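Local coordinates for protein soluble lytic murein transglycosylase (Escherichia coli, PDB 1QSA) that cleaves the glycosidic bonds between N-acetylmuramic acid and N-acetylglucosamine in peptidoglycan, forming a 1,6-anhydro bond in the N-acetylmuramic acid residue, at residues L445-L451 against Y597-M602; A473-Q477 against N590-D595. One frame throughout, in Å; residues are numbered along the deposited sequence.

Contact 1. Residues L445-L451 against Y597-M602; sequences LEERFPL and YYRYFM. With SO4 (sulfate ion), chain B; SO4 (sulfate ion), chain H.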
ATOM      1  N   LEU A 445      15.877  -4.964  15.219  1.00 12.39           N
ATOM      2  CA  LEU A 445      14.614  -5.564  15.631  1.00 12.27           C
ATOM      3  C   LEU A 445      13.880  -4.984  16.828  1.00 12.45           C
ATOM      4  O   LEU A 445      12.646  -4.938  16.825  1.00 11.56           O
ATOM      5  CB  LEU A 445      14.755  -7.089  15.773  1.00 13.19           C
ATOM      6  CG  LEU A 445      15.223  -7.842  14.522  1.00 13.25           C
ATOM      7  CD1 LEU A 445      15.223  -9.354  14.802  1.00 15.15           C
ATOM      8  CD2 LEU A 445      14.338  -7.513  13.326  1.00 13.90           C
ATOM      9  N   GLU A 446      14.611  -4.539  17.849  1.00 11.48           N
ATOM     10  CA  GLU A 446      13.952  -4.009  19.041  1.00 12.24           C
ATOM     11  C   GLU A 446      13.113  -2.770  18.726  1.00 11.36           C
ATOM     12  O   GLU A 446      12.002  -2.630  19.231  1.00 13.11           O
ATOM     13  CB  GLU A 446      14.966  -3.699  20.157  1.00 13.29           C
ATOM     14  CG  GLU A 446      14.262  -3.537  21.491  1.00 15.41           C
ATOM     15  CD  GLU A 446      15.183  -3.391  22.679  1.00 16.32           C
ATOM     16  OE1 GLU A 446      16.354  -3.003  22.499  1.00 17.10           O
ATOM     17  OE2 GLU A 446      14.709  -3.667  23.803  1.00 19.62           O
ATOM     18  N   GLU A 447      13.656  -1.882  17.894  1.00 11.90           N
ATOM     19  CA  GLU A 447      12.963  -0.653  17.504  1.00 11.14           C
ATOM     20  C   GLU A 447      11.869  -0.912  16.474  1.00 12.00           C
ATOM     21  O   GLU A 447      10.879  -0.171  16.406  1.00 11.94           O
ATOM     22  CB  GLU A 447      13.955   0.394  16.975  1.00 11.69           C
ATOM     23  CG  GLU A 447      14.952   0.932  18.024  1.00 13.71           C
ATOM     24  CD  GLU A 447      16.074  -0.037  18.345  1.00 17.05           C
ATOM     25  OE1 GLU A 447      16.454  -0.848  17.477  1.00 16.65           O
ATOM     26  OE2 GLU A 447      16.600   0.018  19.474  1.00 19.10           O
ATOM     27  N   ARG A 448      12.040  -1.966  15.674  1.00 11.01           N
ATOM     28  CA  ARG A 448      11.039  -2.331  14.671  1.00 11.64           C
ATOM     29  C   ARG A 448       9.833  -3.041  15.303  1.00 10.97           C
ATOM     30  O   ARG A 448       8.734  -3.016  14.745  1.00 10.42           O
ATOM     31  CB  ARG A 448      11.628  -3.302  13.629  1.00 10.35           C
ATOM     32  CG  ARG A 448      12.742  -2.722  12.728  1.00 10.99           C
ATOM     33  CD  ARG A 448      13.160  -3.738  11.637  1.00 13.43           C
ATOM     34  NE  ARG A 448      12.053  -4.023  10.738  1.00 12.24           N
ATOM     35  CZ  ARG A 448      11.849  -5.191  10.130  1.00 15.75           C
ATOM     36  NH1 ARG A 448      12.725  -6.186  10.250  1.00 14.82           N
ATOM     37  NH2 ARG A 448      10.782  -5.352   9.361  1.00 15.83           N
ATOM     38  N   PHE A 449      10.042  -3.703  16.441  1.00  8.19           N
ATOM     39  CA  PHE A 449       8.967  -4.462  17.069  1.00  9.39           C
ATOM     40  C   PHE A 449       8.848  -4.138  18.544  1.00  9.47           C
ATOM     41  O   PHE A 449       9.023  -5.005  19.404  1.00 10.82           O
ATOM     42  CB  PHE A 449       9.226  -5.960  16.826  1.00  9.74           C
ATOM     43  CG  PHE A 449       9.270  -6.314  15.367  1.00 10.35           C
ATOM     44  CD1 PHE A 449       8.087  -6.366  14.623  1.00 11.04           C
ATOM     45  CD2 PHE A 449      10.497  -6.461  14.702  1.00  9.14           C
ATOM     46  CE1 PHE A 449       8.125  -6.544  13.232  1.00 10.01           C
ATOM     47  CE2 PHE A 449      10.550  -6.638  13.318  1.00 10.75           C
ATOM     48  CZ  PHE A 449       9.361  -6.676  12.577  1.00 10.93           C
ATOM     49  N   PRO A 450       8.471  -2.886  18.854  1.00  9.86           N
ATOM     50  CA  PRO A 450       8.330  -2.464  20.247  1.00 11.62           C
ATOM     51  C   PRO A 450       7.147  -3.121  20.950  1.00 11.01           C
ATOM     52  O   PRO A 450       6.152  -3.447  20.298  1.00  9.91           O
ATOM     53  CB  PRO A 450       8.122  -0.958  20.119  1.00 12.17           C
ATOM     54  CG  PRO A 450       7.362  -0.830  18.823  1.00 11.09           C
ATOM     55  CD  PRO A 450       8.121  -1.786  17.925  1.00 10.79           C
ATOM     56  N   LEU A 451       7.249  -3.286  22.273  1.00 10.54           N
ATOM     57  CA  LEU A 451       6.176  -3.876  23.072  1.00 10.42           C
ATOM     58  C   LEU A 451       5.121  -2.813  23.363  1.00 10.73           C
ATOM     59  O   LEU A 451       4.880  -2.435  24.518  1.00 12.81           O
ATOM     60  CB  LEU A 451       6.727  -4.458  24.379  1.00 12.82           C
ATOM     61  CG  LEU A 451       7.724  -5.601  24.182  1.00 15.96           C
ATOM     62  CD1 LEU A 451       8.219  -6.091  25.542  1.00 16.50           C
ATOM     63  CD2 LEU A 451       7.086  -6.743  23.398  1.00 15.28           C
ATOM     64  N   TYR A 597       9.146 -12.648  16.600  1.00 10.44           N
ATOM     65  CA  TYR A 597       9.912 -11.528  17.153  1.00 10.56           C
ATOM     66  C   TYR A 597       9.313 -11.105  18.493  1.00 11.72           C
ATOM     67  O   TYR A 597      10.039 -10.883  19.452  1.00 13.78           O
ATOM     68  CB  TYR A 597       9.895 -10.324  16.212  1.00 10.48           C
ATOM     69  CG  TYR A 597      10.547 -10.544  14.875  1.00 11.28           C
ATOM     70  CD1 TYR A 597      11.619 -11.420  14.730  1.00 12.55           C
ATOM     71  CD2 TYR A 597      10.078  -9.872  13.736  1.00 12.64           C
ATOM     72  CE1 TYR A 597      12.214 -11.625  13.484  1.00 13.77           C
ATOM     73  CE2 TYR A 597      10.656 -10.076  12.495  1.00 13.46           C
ATOM     74  CZ  TYR A 597      11.723 -10.958  12.377  1.00 14.75           C
ATOM     75  OH  TYR A 597      12.278 -11.188  11.147  1.00 16.71           O
ATOM     76  N   TYR A 598       7.981 -11.009  18.561  1.00 10.58           N
ATOM     77  CA  TYR A 598       7.324 -10.625  19.806  1.00 11.06           C
ATOM     78  C   TYR A 598       7.562 -11.625  20.917  1.00 11.76           C
ATOM     79  O   TYR A 598       7.827 -11.238  22.060  1.00 13.06           O
ATOM     80  CB  TYR A 598       5.832 -10.328  19.582  1.00 10.71           C
ATOM     81  CG  TYR A 598       5.637  -8.879  19.177  1.00  9.33           C
ATOM     82  CD1 TYR A 598       5.888  -7.856  20.090  1.00 11.22           C
ATOM     83  CD2 TYR A 598       5.338  -8.521  17.864  1.00 12.00           C
ATOM     84  CE1 TYR A 598       5.863  -6.506  19.706  1.00 11.86           C
ATOM     85  CE2 TYR A 598       5.312  -7.161  17.466  1.00 10.64           C
ATOM     86  CZ  TYR A 598       5.583  -6.170  18.388  1.00 12.81           C
ATOM     87  OH  TYR A 598       5.657  -4.850  17.985  1.00 10.93           O
ATOM     88  N   ARG A 599       7.521 -12.911  20.583  1.00 12.03           N
ATOM     89  CA  ARG A 599       7.782 -13.943  21.579  1.00 13.44           C
ATOM     90  C   ARG A 599       9.207 -13.758  22.100  1.00 13.89           C
ATOM     91  O   ARG A 599       9.426 -13.796  23.307  1.00 15.60           O
ATOM     92  CB  ARG A 599       7.584 -15.346  20.987  1.00 12.92           C
ATOM     93  CG  ARG A 599       6.099 -15.719  20.897  1.00 14.69           C
ATOM     94  CD  ARG A 599       5.873 -17.052  20.201  1.00 15.97           C
ATOM     95  NE  ARG A 599       6.629 -18.130  20.842  1.00 18.59           N
ATOM     96  CZ  ARG A 599       6.271 -18.752  21.966  1.00 20.72           C
ATOM     97  NH1 ARG A 599       5.138 -18.434  22.595  1.00 20.59           N
ATOM     98  NH2 ARG A 599       7.045 -19.712  22.460  1.00 19.44           N
ATOM     99  N   TYR A 600      10.148 -13.469  21.203  1.00 13.65           N
ATOM    100  CA  TYR A 600      11.530 -13.267  21.612  1.00 14.52           C
ATOM    101  C   TYR A 600      11.653 -12.118  22.614  1.00 14.97           C
ATOM    102  O   TYR A 600      12.261 -12.280  23.679  1.00 15.33           O
ATOM    103  CB  TYR A 600      12.443 -13.007  20.406  1.00 14.51           C
ATOM    104  CG  TYR A 600      13.863 -12.700  20.825  1.00 15.48           C
ATOM    105  CD1 TYR A 600      14.754 -13.726  21.128  1.00 17.99           C
ATOM    106  CD2 TYR A 600      14.293 -11.378  20.982  1.00 17.01           C
ATOM    107  CE1 TYR A 600      16.040 -13.443  21.581  1.00 19.74           C
ATOM    108  CE2 TYR A 600      15.574 -11.088  21.439  1.00 18.72           C
ATOM    109  CZ  TYR A 600      16.436 -12.123  21.733  1.00 20.22           C
ATOM    110  OH  TYR A 600      17.707 -11.840  22.176  1.00 24.21           O
ATOM    111  N   PHE A 601      11.068 -10.966  22.282  1.00 14.41           N
ATOM    112  CA  PHE A 601      11.143  -9.808  23.162  1.00 15.11           C
ATOM    113  C   PHE A 601      10.361  -9.966  24.462  1.00 17.75           C
ATOM    114  O   PHE A 601      10.581  -9.223  25.416  1.00 18.84           O
ATOM    115  CB  PHE A 601      10.787  -8.528  22.396  1.00 14.43           C
ATOM    116  CG  PHE A 601      11.833  -8.130  21.398  1.00 13.23           C
ATOM    117  CD1 PHE A 601      13.134  -7.827  21.816  1.00 13.43           C
ATOM    118  CD2 PHE A 601      11.546  -8.096  20.037  1.00 12.83           C
ATOM    119  CE1 PHE A 601      14.134  -7.505  20.892  1.00 14.60           C
ATOM    120  CE2 PHE A 601      12.538  -7.774  19.105  1.00 12.96           C
ATOM    121  CZ  PHE A 601      13.838  -7.479  19.531  1.00 15.26           C
ATOM    122  N   MET A 602       9.482 -10.965  24.514  1.00 16.97           N
ATOM    123  CA  MET A 602       8.714 -11.254  25.718  1.00 20.12           C
ATOM    124  C   MET A 602       9.405 -12.348  26.548  1.00 20.88           C
ATOM    125  O   MET A 602       8.888 -12.775  27.583  1.00 22.31           O
ATOM    126  CB  MET A 602       7.298 -11.691  25.361  1.00 21.34           C
ATOM    127  CG  MET A 602       6.455 -10.578  24.776  1.00 23.27           C
ATOM    128  SD  MET A 602       4.838 -11.194  24.312  1.00 27.97           S
ATOM    129  CE  MET A 602       4.268  -9.855  23.319  1.00 28.70           C
TER
HETATM  130  S   SO4 B 701      11.192  -9.182   8.400  1.00 30.99           S
HETATM  131  O1  SO4 B 701      10.403 -10.361   8.809  1.00 31.23           O
HETATM  132  O2  SO4 B 701      12.177  -8.864   9.453  1.00 29.06           O
HETATM  133  O3  SO4 B 701      11.894  -9.513   7.148  1.00 34.92           O
HETATM  134  O4  SO4 B 701      10.316  -8.022   8.164  1.00 31.20           O
HETATM  135  S   SO4 H 707       8.036  -3.134   8.030  1.00 61.16           S
HETATM  136  O1  SO4 H 707       8.215  -4.535   8.460  1.00 61.59           O
HETATM  137  O2  SO4 H 707       7.655  -3.098   6.606  1.00 61.52           O
HETATM  138  O3  SO4 H 707       6.975  -2.510   8.837  1.00 61.29           O
HETATM  139  O4  SO4 H 707       9.298  -2.404   8.224  1.00 61.24           O
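The hydroxyl of Y598 is held by two bonds: it donates to P450 O (OH to O 2.8 Å) and is also hydrogen-bonded to NE1 of W481. The approach to P450 O is bent, with a C=O...O angle of 136°, and the donor is tilted out of the carbonyl plane. L451 slides past the ring in the opposite direction and sets CD2 at the ring edge, 3.7 Å from Y598 CD1. A phenylalanine in place of Y598 would keep the ring but would probably leave P450 O and W481 NE1 without their shared partner. F449, the first residue to leave helical geometry, turns its ring toward helix 582-601 with CG anti to the carbonyl carbon (chi1 -60°). Y597 CD2 lies over one face of this ring, near its rim, 3.3 Å from F449 CE2; the planes are oblique, at 42°. F601 brings its ring tip against the short helix, CZ 3.5 Å from E446 N, while L445 CB meets the ring edge. The carboxylate of E446 is engaged by R421. F449 CE2 sits over the centre of one face of the R448 guanidinium, whose NH2 bridges two sulfates, bonding chain B O4 almost straight and chain H O1 at 2.8 Å. R448 NH1 bonds W442 O and chain B O2 (2.8 Å); Y597 OH lies 2.9 Å from that same O2. In this all-helical packing the aromatic C-terminal turn of helix 582-601 rests on helix 445-448 and its following loop, with the Y598 side chain about 11 Å from that of the predicted active-site E478.

Contact 2. Residues A473-Q477 against N590-D595; sequences AIARQ and NVLAYD. With SO4 (sulfate ion), chain H.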
ATOM      1  N   ALA A 473       1.385  -9.008  17.073  1.00  7.82           N
ATOM      2  CA  ALA A 473       1.909  -9.194  15.716  1.00  8.05           C
ATOM      3  C   ALA A 473       0.888  -8.680  14.700  1.00  8.29           C
ATOM      4  O   ALA A 473       1.256  -8.044  13.713  1.00  8.93           O
ATOM      5  CB  ALA A 473       2.198 -10.675  15.447  1.00  8.38           C
ATOM      6  N   ILE A 474      -0.382  -9.016  14.915  1.00  9.18           N
ATOM      7  CA  ILE A 474      -1.457  -8.580  14.013  1.00  8.55           C
ATOM      8  C   ILE A 474      -1.530  -7.049  13.989  1.00  9.67           C
ATOM      9  O   ILE A 474      -1.570  -6.428  12.918  1.00  8.12           O
ATOM     10  CB  ILE A 474      -2.820  -9.216  14.438  1.00  9.40           C
ATOM     11  CG1 ILE A 474      -2.824 -10.725  14.112  1.00  7.77           C
ATOM     12  CG2 ILE A 474      -4.013  -8.492  13.760  1.00  9.11           C
ATOM     13  CD1 ILE A 474      -3.110 -11.065  12.632  1.00  9.93           C
ATOM     14  N   ALA A 475      -1.513  -6.429  15.169  1.00  9.31           N
ATOM     15  CA  ALA A 475      -1.563  -4.966  15.243  1.00  9.03           C
ATOM     16  C   ALA A 475      -0.352  -4.312  14.565  1.00  9.58           C
ATOM     17  O   ALA A 475      -0.487  -3.321  13.838  1.00  8.30           O
ATOM     18  CB  ALA A 475      -1.661  -4.524  16.698  1.00 10.09           C
ATOM     19  N   ARG A 476       0.834  -4.884  14.788  1.00 10.29           N
ATOM     20  CA  ARG A 476       2.063  -4.363  14.192  1.00  9.26           C
ATOM     21  C   ARG A 476       1.958  -4.382  12.664  1.00  9.24           C
ATOM     22  O   ARG A 476       2.290  -3.404  11.995  1.00 10.06           O
ATOM     23  CB  ARG A 476       3.263  -5.190  14.671  1.00 10.46           C
ATOM     24  CG  ARG A 476       4.566  -4.949  13.894  1.00 12.66           C
ATOM     25  CD  ARG A 476       5.074  -3.524  14.035  1.00 15.67           C
ATOM     26  NE  ARG A 476       6.360  -3.344  13.357  1.00 13.02           N
ATOM     27  CZ  ARG A 476       6.513  -3.193  12.048  1.00 14.93           C
ATOM     28  NH1 ARG A 476       5.450  -3.156  11.250  1.00 17.13           N
ATOM     29  NH2 ARG A 476       7.735  -3.020  11.541  1.00 14.54           N
ATOM     30  N   GLN A 477       1.436  -5.481  12.122  1.00  8.41           N
ATOM     31  CA  GLN A 477       1.271  -5.610  10.682  1.00  9.02           C
ATOM     32  C   GLN A 477       0.227  -4.631  10.159  1.00 10.12           C
ATOM     33  O   GLN A 477       0.443  -3.975   9.136  1.00 10.06           O
ATOM     34  CB  GLN A 477       0.859  -7.042  10.315  1.00  9.52           C
ATOM     35  CG  GLN A 477       0.252  -7.196   8.911  1.00  9.68           C
ATOM     36  CD  GLN A 477       1.223  -6.874   7.798  1.00 10.88           C
ATOM     37  OE1 GLN A 477       2.427  -7.084   7.923  1.00 13.19           O
ATOM     38  NE2 GLN A 477       0.704  -6.351   6.694  1.00 13.32           N
ATOM     39  N   ASN A 590       4.284 -12.280   7.112  1.00  9.37           N
ATOM     40  CA  ASN A 590       4.693 -11.216   8.025  1.00  9.47           C
ATOM     41  C   ASN A 590       4.222 -11.478   9.456  1.00  8.89           C
ATOM     42  O   ASN A 590       4.995 -11.401  10.397  1.00  8.98           O
ATOM     43  CB  ASN A 590       4.123  -9.863   7.577  1.00  9.60           C
ATOM     44  CG  ASN A 590       4.871  -9.267   6.405  1.00 12.73           C
ATOM     45  OD1 ASN A 590       5.945  -9.747   6.012  1.00 14.25           O
ATOM     46  ND2 ASN A 590       4.324  -8.190   5.854  1.00 11.75           N
ATOM     47  N   VAL A 591       2.941 -11.785   9.617  1.00  8.81           N
ATOM     48  CA  VAL A 591       2.403 -11.979  10.960  1.00  8.59           C
ATOM     49  C   VAL A 591       3.096 -13.115  11.723  1.00  9.10           C
ATOM     50  O   VAL A 591       3.399 -12.971  12.912  1.00  9.31           O
ATOM     51  CB  VAL A 591       0.864 -12.136  10.926  1.00  9.17           C
ATOM     52  CG1 VAL A 591       0.332 -12.536  12.305  1.00  9.37           C
ATOM     53  CG2 VAL A 591       0.217 -10.816  10.458  1.00  9.87           C
ATOM     54  N   LEU A 592       3.390 -14.219  11.031  1.00  8.62           N
ATOM     55  CA  LEU A 592       4.083 -15.340  11.663  1.00  9.02           C
ATOM     56  C   LEU A 592       5.514 -14.938  12.050  1.00  9.08           C
ATOM     57  O   LEU A 592       5.952 -15.249  13.164  1.00 10.37           O
ATOM     58  CB  LEU A 592       4.089 -16.569  10.751  1.00 10.53           C
ATOM     59  CG  LEU A 592       2.694 -17.156  10.472  1.00 14.12           C
ATOM     60  CD1 LEU A 592       2.833 -18.281   9.451  1.00 15.10           C
ATOM     61  CD2 LEU A 592       2.020 -17.644  11.730  1.00 15.37           C
ATOM     62  N   ALA A 593       6.211 -14.198  11.180  1.00  9.09           N
ATOM     63  CA  ALA A 593       7.560 -13.739  11.507  1.00  9.64           C
ATOM     64  C   ALA A 593       7.505 -12.757  12.691  1.00  9.66           C
ATOM     65  O   ALA A 593       8.300 -12.871  13.643  1.00 10.00           O
ATOM     66  CB  ALA A 593       8.207 -13.072  10.295  1.00 10.13           C
ATOM     67  N   TYR A 594       6.509 -11.871  12.693  1.00  8.16           N
ATOM     68  CA  TYR A 594       6.370 -10.864  13.758  1.00  9.43           C
ATOM     69  C   TYR A 594       6.016 -11.478  15.110  1.00  9.61           C
ATOM     70  O   TYR A 594       6.486 -11.018  16.155  1.00  9.75           O
ATOM     71  CB  TYR A 594       5.324  -9.821  13.389  1.00  9.50           C
ATOM     72  CG  TYR A 594       5.628  -8.967  12.171  1.00  7.17           C
ATOM     73  CD1 TYR A 594       6.839  -9.068  11.468  1.00  8.10           C
ATOM     74  CD2 TYR A 594       4.672  -8.060  11.706  1.00 10.29           C
ATOM     75  CE1 TYR A 594       7.083  -8.277  10.322  1.00  8.20           C
ATOM     76  CE2 TYR A 594       4.902  -7.277  10.575  1.00  9.98           C
ATOM     77  CZ  TYR A 594       6.104  -7.396   9.892  1.00 10.92           C
ATOM     78  OH  TYR A 594       6.293  -6.670   8.752  1.00 13.84           O
ATOM     79  N   ASP A 595       5.191 -12.521  15.085  1.00  8.89           N
ATOM     80  CA  ASP A 595       4.802 -13.206  16.321  1.00  9.83           C
ATOM     81  C   ASP A 595       6.081 -13.802  16.946  1.00  9.50           C
ATOM     82  O   ASP A 595       6.296 -13.683  18.153  1.00 11.39           O
ATOM     83  CB  ASP A 595       3.738 -14.283  16.034  1.00  8.71           C
ATOM     84  CG  ASP A 595       3.018 -14.740  17.293  1.00 11.03           C
ATOM     85  OD1 ASP A 595       3.391 -14.267  18.379  1.00 13.18           O
ATOM     86  OD2 ASP A 595       2.074 -15.553  17.209  1.00 10.33           O
TER
HETATM   87  S   SO4 H 707       8.036  -3.134   8.030  1.00 61.16           S
HETATM   88  O1  SO4 H 707       8.215  -4.535   8.460  1.00 61.59           O
HETATM   89  O2  SO4 H 707       7.655  -3.098   6.606  1.00 61.52           O
HETATM   90  O3  SO4 H 707       6.975  -2.510   8.837  1.00 61.29           O
HETATM   91  O4  SO4 H 707       9.298  -2.404   8.224  1.00 61.24           O
HETATM   92  O   HOH W   1       4.307  -5.153   7.585  1.00 18.60           O
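Helix 468-479 of the lysozyme-like Slt-type domain, which carries the predicted active-site E478, crosses helix 582-601 where A473 meets D595, their CA atoms 5.0 Å apart. The axes of the two short segments approach to 8.8 Å at 124° between their N-to-C directions. Such closeness rests on a small side chain: A473 CB nestles on backbone, 3.5 Å from D595 N, and also touches V591 O and Y594 CB. V591 uses both methyls, CG1 against I474 CD1 (3.8 Å) and CG2 against Q477 CB. These methyl contacts form the apolar part of a crossed helix pair in an all-helical fold; its flank is polar. Q477, bent at chi2 (64°), brings OE1 to N590 ND2, a 3.0 Å hydrogen bond that is moderately bent (145° at the hydrogen), the amide planes being clearly turned from each other. The same OE1 accepts a bond from a water, 2.7 Å from water O, which also donates to Y594 OH. R476 CG meets Y594 CD2 (3.8 Å), and Y594 CE2 lies over one face of the guanidinium. NH1 and NH2 of R476 fork onto one oxygen, O3 of the chain H sulfate, each at 2.9 Å, while its NE is hydrogen-bonded to R448 O.

In the fold
Contacts 1 and 2 lie with their centres 10 Å apart and share helix 582-601: contact 2 uses its middle, contact 1 its C-terminal end. Along the chain the order is 445-451, 473-477, 590-595, 597-602, so the earlier partner of contact 1 pairs with the last segment, enclosing contact 2. The two meet directly. F449 CE1 packs on Y594 CD1, and R448 and R476 both bind the chain H sulfate, an anion probably from the crystallisation liquor. The short helix 445-448 is thus tied to the same long helix as helix 468-479, which bears the predicted active-site E478.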